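Local structure of aclacinomycin-N/aclacinomycin-A oxidase (Streptomyces galilaeus, 2IPI) at residues T465-P470 against L489-N494; A210-G215 against T409-A414. The protein oxidises the terminal sugar of anthracycline antibiotics in two FAD- and oxygen-dependent steps, turning aclacinomycin N into aclacinomycin A and then into aclacinomycin Y. All coordinates share one frame; numbering follows the deposited sequence.

Contact 1 (T465-P470 against L489-N494). With FAD (flavin-adenine dinucleotide), chain F.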
loop_
_atom_site.group_PDB
_atom_site.type_symbol
_atom_site.label_atom_id
_atom_site.label_comp_id
_atom_site.label_asym_id
_atom_site.label_seq_id
_atom_site.Cartn_x
_atom_site.Cartn_y
_atom_site.Cartn_z
ATOM N N THR A 465 11.143 4.675 -1.716
ATOM C CA THR A 465 9.797 4.275 -2.182
ATOM C C THR A 465 9.161 3.340 -1.163
ATOM O O THR A 465 9.765 3.169 -0.100
ATOM C CB THR A 465 9.861 3.741 -3.615
ATOM O OG1 THR A 465 8.558 3.288 -4.004
ATOM C CG2 THR A 465 10.811 2.572 -3.769
ATOM N N PHE A 466 7.991 2.796 -1.424
ATOM C CA PHE A 466 7.093 2.098 -0.504
ATOM C C PHE A 466 7.082 0.600 -0.705
ATOM O O PHE A 466 6.872 0.173 -1.841
ATOM C CB PHE A 466 5.690 2.660 -0.761
ATOM C CG PHE A 466 4.537 2.135 0.058
ATOM C CD1 PHE A 466 4.666 1.901 1.416
ATOM C CD2 PHE A 466 3.322 1.873 -0.547
ATOM C CE1 PHE A 466 3.597 1.422 2.152
ATOM C CE2 PHE A 466 2.242 1.402 0.177
ATOM C CZ PHE A 466 2.379 1.182 1.532
ATOM N N ILE A 467 7.275 -0.237 0.313
ATOM C CA ILE A 467 7.355 -1.673 0.085
ATOM C C ILE A 467 6.149 -2.263 -0.629
ATOM O O ILE A 467 6.277 -3.217 -1.403
ATOM C CB ILE A 467 7.586 -2.481 1.388
ATOM C CG1 ILE A 467 6.350 -2.509 2.285
ATOM C CG2 ILE A 467 8.805 -1.990 2.131
ATOM C CD1 ILE A 467 6.553 -1.870 3.627
ATOM N N ASN A 468 4.936 -1.739 -0.442
ATOM C CA ASN A 468 3.767 -2.312 -1.103
ATOM C C ASN A 468 3.664 -1.900 -2.564
ATOM O O ASN A 468 2.688 -2.189 -3.274
ATOM C CB ASN A 468 2.504 -1.887 -0.345
ATOM C CG ASN A 468 2.107 -2.877 0.733
ATOM O OD1 ASN A 468 2.838 -3.804 1.088
ATOM N ND2 ASN A 468 0.900 -2.662 1.247
ATOM N N TYR A 469 4.699 -1.219 -3.024
ATOM C CA TYR A 469 5.007 -0.888 -4.384
ATOM C C TYR A 469 6.304 -1.584 -4.809
ATOM O O TYR A 469 7.301 -0.898 -5.045
ATOM C CB TYR A 469 5.206 0.613 -4.573
ATOM C CG TYR A 469 4.051 1.532 -4.247
ATOM C CD1 TYR A 469 4.285 2.902 -4.230
ATOM C CD2 TYR A 469 2.773 1.076 -3.966
ATOM C CE1 TYR A 469 3.281 3.805 -3.941
ATOM C CE2 TYR A 469 1.752 1.968 -3.675
ATOM C CZ TYR A 469 2.017 3.322 -3.665
ATOM O OH TYR A 469 1.024 4.234 -3.382
ATOM N N PRO A 470 6.325 -2.904 -4.882
ATOM C CA PRO A 470 7.558 -3.587 -5.302
ATOM C C PRO A 470 7.923 -3.216 -6.740
ATOM O O PRO A 470 6.992 -3.136 -7.545
ATOM C CB PRO A 470 7.180 -5.065 -5.267
ATOM C CG PRO A 470 5.697 -5.022 -5.521
ATOM C CD PRO A 470 5.271 -3.892 -4.625
ATOM N N LEU A 489 16.504 2.013 -0.381
ATOM C CA LEU A 489 15.406 2.693 -1.037
ATOM C C LEU A 489 14.116 2.495 -0.248
ATOM O O LEU A 489 13.393 3.455 -0.026
ATOM C CB LEU A 489 15.219 2.199 -2.472
ATOM C CG LEU A 489 16.292 2.579 -3.495
ATOM C CD1 LEU A 489 15.799 2.245 -4.896
ATOM C CD2 LEU A 489 16.670 4.050 -3.413
ATOM N N TYR A 490 13.862 1.245 0.159
ATOM C CA TYR A 490 12.571 0.964 0.795
ATOM C C TYR A 490 12.557 1.174 2.303
ATOM O O TYR A 490 11.508 1.489 2.887
ATOM C CB TYR A 490 12.180 -0.482 0.478
ATOM C CG TYR A 490 11.549 -0.729 -0.861
ATOM C CD1 TYR A 490 12.117 -1.642 -1.744
ATOM C CD2 TYR A 490 10.399 -0.080 -1.300
ATOM C CE1 TYR A 490 11.572 -1.906 -2.992
ATOM C CE2 TYR A 490 9.843 -0.333 -2.544
ATOM C CZ TYR A 490 10.428 -1.241 -3.394
ATOM O OH TYR A 490 9.881 -1.506 -4.641
ATOM N N TYR A 491 13.655 0.958 3.016
ATOM C CA TYR A 491 13.618 0.946 4.472
ATOM C C TYR A 491 14.578 1.918 5.141
ATOM O O TYR A 491 14.579 1.977 6.385
ATOM C CB TYR A 491 14.000 -0.461 4.982
ATOM C CG TYR A 491 13.233 -1.632 4.450
ATOM C CD1 TYR A 491 11.895 -1.845 4.790
ATOM C CD2 TYR A 491 13.820 -2.555 3.605
ATOM C CE1 TYR A 491 11.199 -2.939 4.291
ATOM C CE2 TYR A 491 13.140 -3.640 3.104
ATOM C CZ TYR A 491 11.823 -3.829 3.454
ATOM O OH TYR A 491 11.190 -4.924 2.932
ATOM N N LYS A 492 15.398 2.637 4.385
ATOM C CA LYS A 492 16.432 3.518 4.904
ATOM C C LYS A 492 17.203 2.874 6.043
ATOM O O LYS A 492 17.524 1.692 5.949
ATOM C CB LYS A 492 15.806 4.848 5.354
ATOM C CG LYS A 492 15.105 5.519 4.162
ATOM C CD LYS A 492 14.105 6.559 4.658
ATOM C CE LYS A 492 14.793 7.774 5.257
ATOM N NZ LYS A 492 14.477 9.072 4.602
ATOM N N GLY A 493 17.508 3.592 7.117
ATOM C CA GLY A 493 18.319 3.050 8.192
ATOM C C GLY A 493 17.720 1.899 8.967
ATOM O O GLY A 493 18.329 1.412 9.920
ATOM N N ASN A 494 16.517 1.467 8.597
ATOM C CA ASN A 494 15.816 0.428 9.344
ATOM C C ASN A 494 16.173 -0.978 8.919
ATOM O O ASN A 494 15.853 -1.927 9.646
ATOM C CB ASN A 494 14.301 0.641 9.200
ATOM C CG ASN A 494 13.791 1.574 10.283
ATOM O OD1 ASN A 494 14.554 2.119 11.083
ATOM N ND2 ASN A 494 12.466 1.755 10.306
HETATM P PA FAD F . -1.187 -10.627 -1.783
HETATM O O1A FAD F . -0.722 -10.818 -3.101
HETATM O O2A FAD F . -1.928 -11.793 -1.303
HETATM O O5B FAD F . -0.002 -10.289 -0.807
HETATM C C5B FAD F . 0.941 -9.335 -1.087
HETATM C C4B FAD F . 2.244 -9.647 -0.355
HETATM O O4B FAD F . 1.953 -9.985 0.973
HETATM C C3B FAD F . 2.925 -10.901 -0.933
HETATM O O3B FAD F . 4.289 -10.860 -0.717
HETATM C C2B FAD F . 2.339 -12.027 -0.100
HETATM O O2B FAD F . 3.107 -13.199 -0.046
HETATM C C1B FAD F . 2.213 -11.319 1.231
HETATM N N9A FAD F . 1.235 -11.942 2.145
HETATM C C8A FAD F . -0.046 -12.228 1.882
HETATM N N7A FAD F . -0.627 -12.763 2.946
HETATM C C5A FAD F . 0.303 -12.847 3.897
HETATM C C6A FAD F . 0.275 -13.314 5.205
HETATM N N6A FAD F . -0.838 -13.714 5.687
HETATM N N1A FAD F . 1.371 -13.254 5.944
HETATM C C2A FAD F . 2.459 -12.733 5.425
HETATM N N3A FAD F . 2.519 -12.265 4.193
HETATM C C4A FAD F . 1.473 -12.330 3.426
HETATM N N1 FAD F . -1.764 0.099 -0.676
HETATM C C2 FAD F . -1.810 1.163 0.192
HETATM O O2 FAD F . -1.030 1.343 1.023
HETATM N N3 FAD F . -2.841 2.052 0.061
HETATM C C4 FAD F . -3.823 1.908 -0.903
HETATM O O4 FAD F . -4.752 2.664 -0.910
HETATM C C4X FAD F . -3.774 0.812 -1.767
HETATM N N5 FAD F . -4.697 0.630 -2.755
HETATM C C5X FAD F . -4.688 -0.469 -3.550
HETATM C C6 FAD F . -5.699 -0.677 -4.490
HETATM C C7 FAD F . -5.639 -1.761 -5.318
HETATM C C7M FAD F . -6.809 -1.981 -6.218
HETATM C C8 FAD F . -4.630 -2.719 -5.171
HETATM C C8M FAD F . -4.761 -4.052 -5.873
HETATM C C9 FAD F . -3.663 -2.487 -4.220
HETATM C C9A FAD F . -3.640 -1.370 -3.423
HETATM N N10 FAD F . -2.640 -1.158 -2.492
HETATM C C10 FAD F . -2.729 -0.100 -1.638
HETATM C "C1'" FAD F . -1.270 -1.723 -2.679
HETATM C "C2'" FAD F . -1.023 -3.098 -2.056
HETATM O "O2'" FAD F . -0.949 -4.196 -2.904
HETATM C "C3'" FAD F . -1.954 -3.439 -0.917
HETATM O "O3'" FAD F . -1.929 -2.470 0.084
HETATM C "C4'" FAD F . -1.549 -4.891 -0.519
HETATM O "O4'" FAD F . -0.277 -5.265 -0.866
HETATM C "C5'" FAD F . -2.411 -6.052 -0.954
HETATM O "O5'" FAD F . -2.027 -7.214 -0.298
HETATM P P FAD F . -2.814 -8.510 -0.671
HETATM O O1P FAD F . -3.015 -9.326 0.472
HETATM O O2P FAD F . -4.004 -8.120 -1.293
HETATM O O3P FAD F . -2.004 -9.266 -1.800
#

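Contact 2 (A210-G215 against T409-A414)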
loop_
_atom_site.group_PDB
_atom_site.type_symbol
_atom_site.label_atom_id
_atom_site.label_comp_id
_atom_site.label_asym_id
_atom_site.label_seq_id
_atom_site.Cartn_x
_atom_site.Cartn_y
_atom_site.Cartn_z
ATOM N N ALA A 210 8.727 -6.030 13.195
ATOM C CA ALA A 210 8.968 -6.427 11.814
ATOM C C ALA A 210 7.694 -6.349 10.981
ATOM O O ALA A 210 7.720 -6.142 9.768
ATOM C CB ALA A 210 9.555 -7.833 11.769
ATOM N N HIS A 211 6.548 -6.514 11.668
ATOM C CA HIS A 211 5.288 -6.572 10.953
ATOM C C HIS A 211 4.674 -5.185 10.784
ATOM O O HIS A 211 3.597 -5.103 10.206
ATOM C CB HIS A 211 4.340 -7.562 11.647
ATOM C CG HIS A 211 4.700 -8.979 11.223
ATOM N ND1 HIS A 211 5.679 -9.723 11.860
ATOM C CD2 HIS A 211 4.200 -9.758 10.244
ATOM C CE1 HIS A 211 5.772 -10.905 11.274
ATOM N NE2 HIS A 211 4.882 -10.964 10.283
ATOM N N THR A 212 5.355 -4.142 11.264
ATOM C CA THR A 212 4.787 -2.799 11.112
ATOM C C THR A 212 5.379 -2.062 9.907
ATOM O O THR A 212 5.535 -0.837 9.924
ATOM C CB THR A 212 4.954 -1.971 12.398
ATOM O OG1 THR A 212 4.335 -0.681 12.240
ATOM C CG2 THR A 212 6.405 -1.664 12.714
ATOM N N GLY A 213 5.687 -2.781 8.834
ATOM C CA GLY A 213 6.006 -2.185 7.571
ATOM C C GLY A 213 7.299 -2.787 7.034
ATOM O O GLY A 213 7.957 -1.983 6.414
ATOM N N GLY A 214 7.588 -4.037 7.314
ATOM C CA GLY A 214 8.672 -4.834 6.784
ATOM C C GLY A 214 8.285 -5.481 5.474
ATOM O O GLY A 214 9.103 -5.934 4.661
ATOM N N GLY A 215 6.960 -5.539 5.261
ATOM C CA GLY A 215 6.436 -6.154 4.073
ATOM C C GLY A 215 6.190 -7.644 4.125
ATOM O O GLY A 215 6.736 -8.347 4.975
ATOM N N THR A 409 12.472 5.515 13.470
ATOM C CA THR A 409 12.917 4.285 14.069
ATOM C C THR A 409 11.870 3.631 14.961
ATOM O O THR A 409 12.219 2.619 15.553
ATOM C CB THR A 409 14.161 4.588 14.934
ATOM O OG1 THR A 409 14.615 3.391 15.572
ATOM C CG2 THR A 409 13.775 5.564 16.038
ATOM N N ALA A 410 10.665 4.167 15.103
ATOM C CA ALA A 410 9.718 3.687 16.097
ATOM C C ALA A 410 8.857 2.563 15.549
ATOM O O ALA A 410 8.258 1.816 16.330
ATOM C CB ALA A 410 8.829 4.819 16.592
ATOM N N THR A 411 8.859 2.401 14.238
ATOM C CA THR A 411 8.163 1.348 13.499
ATOM C C THR A 411 9.053 0.831 12.384
ATOM O O THR A 411 10.159 1.379 12.289
ATOM C CB THR A 411 6.859 1.990 12.984
ATOM O OG1 THR A 411 5.820 1.065 12.709
ATOM C CG2 THR A 411 7.187 2.689 11.689
ATOM N N ALA A 412 8.688 -0.128 11.555
ATOM C CA ALA A 412 9.441 -0.581 10.401
ATOM C C ALA A 412 8.925 0.091 9.123
ATOM O O ALA A 412 9.176 -0.365 8.010
ATOM C CB ALA A 412 9.432 -2.098 10.223
ATOM N N THR A 413 8.169 1.158 9.327
ATOM C CA THR A 413 7.875 2.148 8.304
ATOM C C THR A 413 8.672 3.419 8.631
ATOM O O THR A 413 8.292 4.204 9.510
ATOM C CB THR A 413 6.400 2.539 8.153
ATOM O OG1 THR A 413 5.970 3.324 9.257
ATOM C CG2 THR A 413 5.540 1.300 8.135
ATOM N N ALA A 414 9.777 3.534 7.903
ATOM C CA ALA A 414 10.754 4.575 8.189
ATOM C C ALA A 414 10.330 5.943 7.681
ATOM O O ALA A 414 10.593 6.960 8.321
ATOM C CB ALA A 414 12.096 4.196 7.571
#

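Contact 1 (T465-P470 against L489-N494)
Within the berberine-like region, a type I beta turn from F466 to Y469 at the flavin site rests against helix 486-491, with Y490 as the main side chain between them. The Y490 phenol OH donates to Y469 O at 2.7 Å, the donor tilted 25° from the carbonyl plane; D471 N adds a weak bond to the same hydroxyl. T465 lies alongside the Y490 ring, pointing the same way, with CG2 3.3 Å from Y490 CE2. The backbone N of T465 donates a hydrogen bond to L489 O (3.1 Å). Against Y491, the next residue of the helix, I467 packs its CG2, which is anti to its own carbonyl carbon and lies 3.4 Å from Y491 CE1; the two side chains cross at about a right angle.

The turn, closed by Y469 N to F466 O at 2.8 Å, carries the active-site proton acceptor Y469, whose OH is hydrogen-bonded to the bound aclacinomycin-type ligand. CD2 of F466 sits over the centre of the Y469 ring, F466 CE2 lies 3.4 Å from FAD O2, and N468 ND2 is 3.1 Å from FAD O3'.

Contact 2 (A210-G215 against T409-A414)
T212 and T411 each carry OG1 anti to the backbone N (chi1 -177° and -157°), and as modelled these torsions bring the two hydroxyls together, the side chains crossing obliquely. T212 belongs to the glycine-rich loop that follows helix 205-210 in the PCMH-type FAD-binding domain; T411 belongs to the loop joining strands 391-398 and 420-428, neighbours in the seven-stranded antiparallel sheet. The contact therefore joins the flavin-binding part of the chain to a connection of that sheet. The modelled gap of 2.3 Å between T212 OG1 and T411 OG1 is very short, and the place of T411 OG1 is doubtful, so the bond between them is not settled; T212 OG1 also has a weak hydrogen bond to A174 O.

Beside the hydroxyls, the T212 methyl CG2 lies 3.0 Å from A412 N in the model, a tight approach whose detail is doubtful; A412 N is a buried backbone N-H with no polar partner in the model. G213 passes the contact at a positive phi of 130°, where a side chain would be jammed against the preceding carbonyl O, and as modelled the T413 methyl CG2 lies 3.6 Å from G213 CA. The close pass of G213 O and A412 O, both acceptors, is no hydrogen bond. G214 N makes a weak hydrogen bond of 3.2 Å to A210 O within the loop segment, while T413 O accepts from R416 NE. A412 points its CB into the glycine loop, where it packs on the T212 methyl CG2 at 3.9 Å and on the G213-G214 peptide, 3.9 Å from G213 C and 4.0 Å from G214 N.

How the contacts relate
Contacts 1 and 2 follow one another along the chain, contact 2 closing before contact 1 opens, yet their centres are only about 10 Å apart and they touch directly. Y491 OH of contact 1 makes a probable hydrogen bond of 2.9 Å to G214 O of contact 2, so helix 486-491 is tied to the glycine-rich loop as well as to the turn at Y469. I467 CD1 packs 3.1 Å from G213 O, and N494 ND2 lies 3.1 Å from T411 O. Contact 1 carries F466 and N468 of the flavin pocket and Y469 of the ligand pocket. Contact 2 lies farther from both: G213 CA is about 7 Å from the nearest side-chain atom of N468, and the T413 side chain about 10 Å from FAD (nearest atoms).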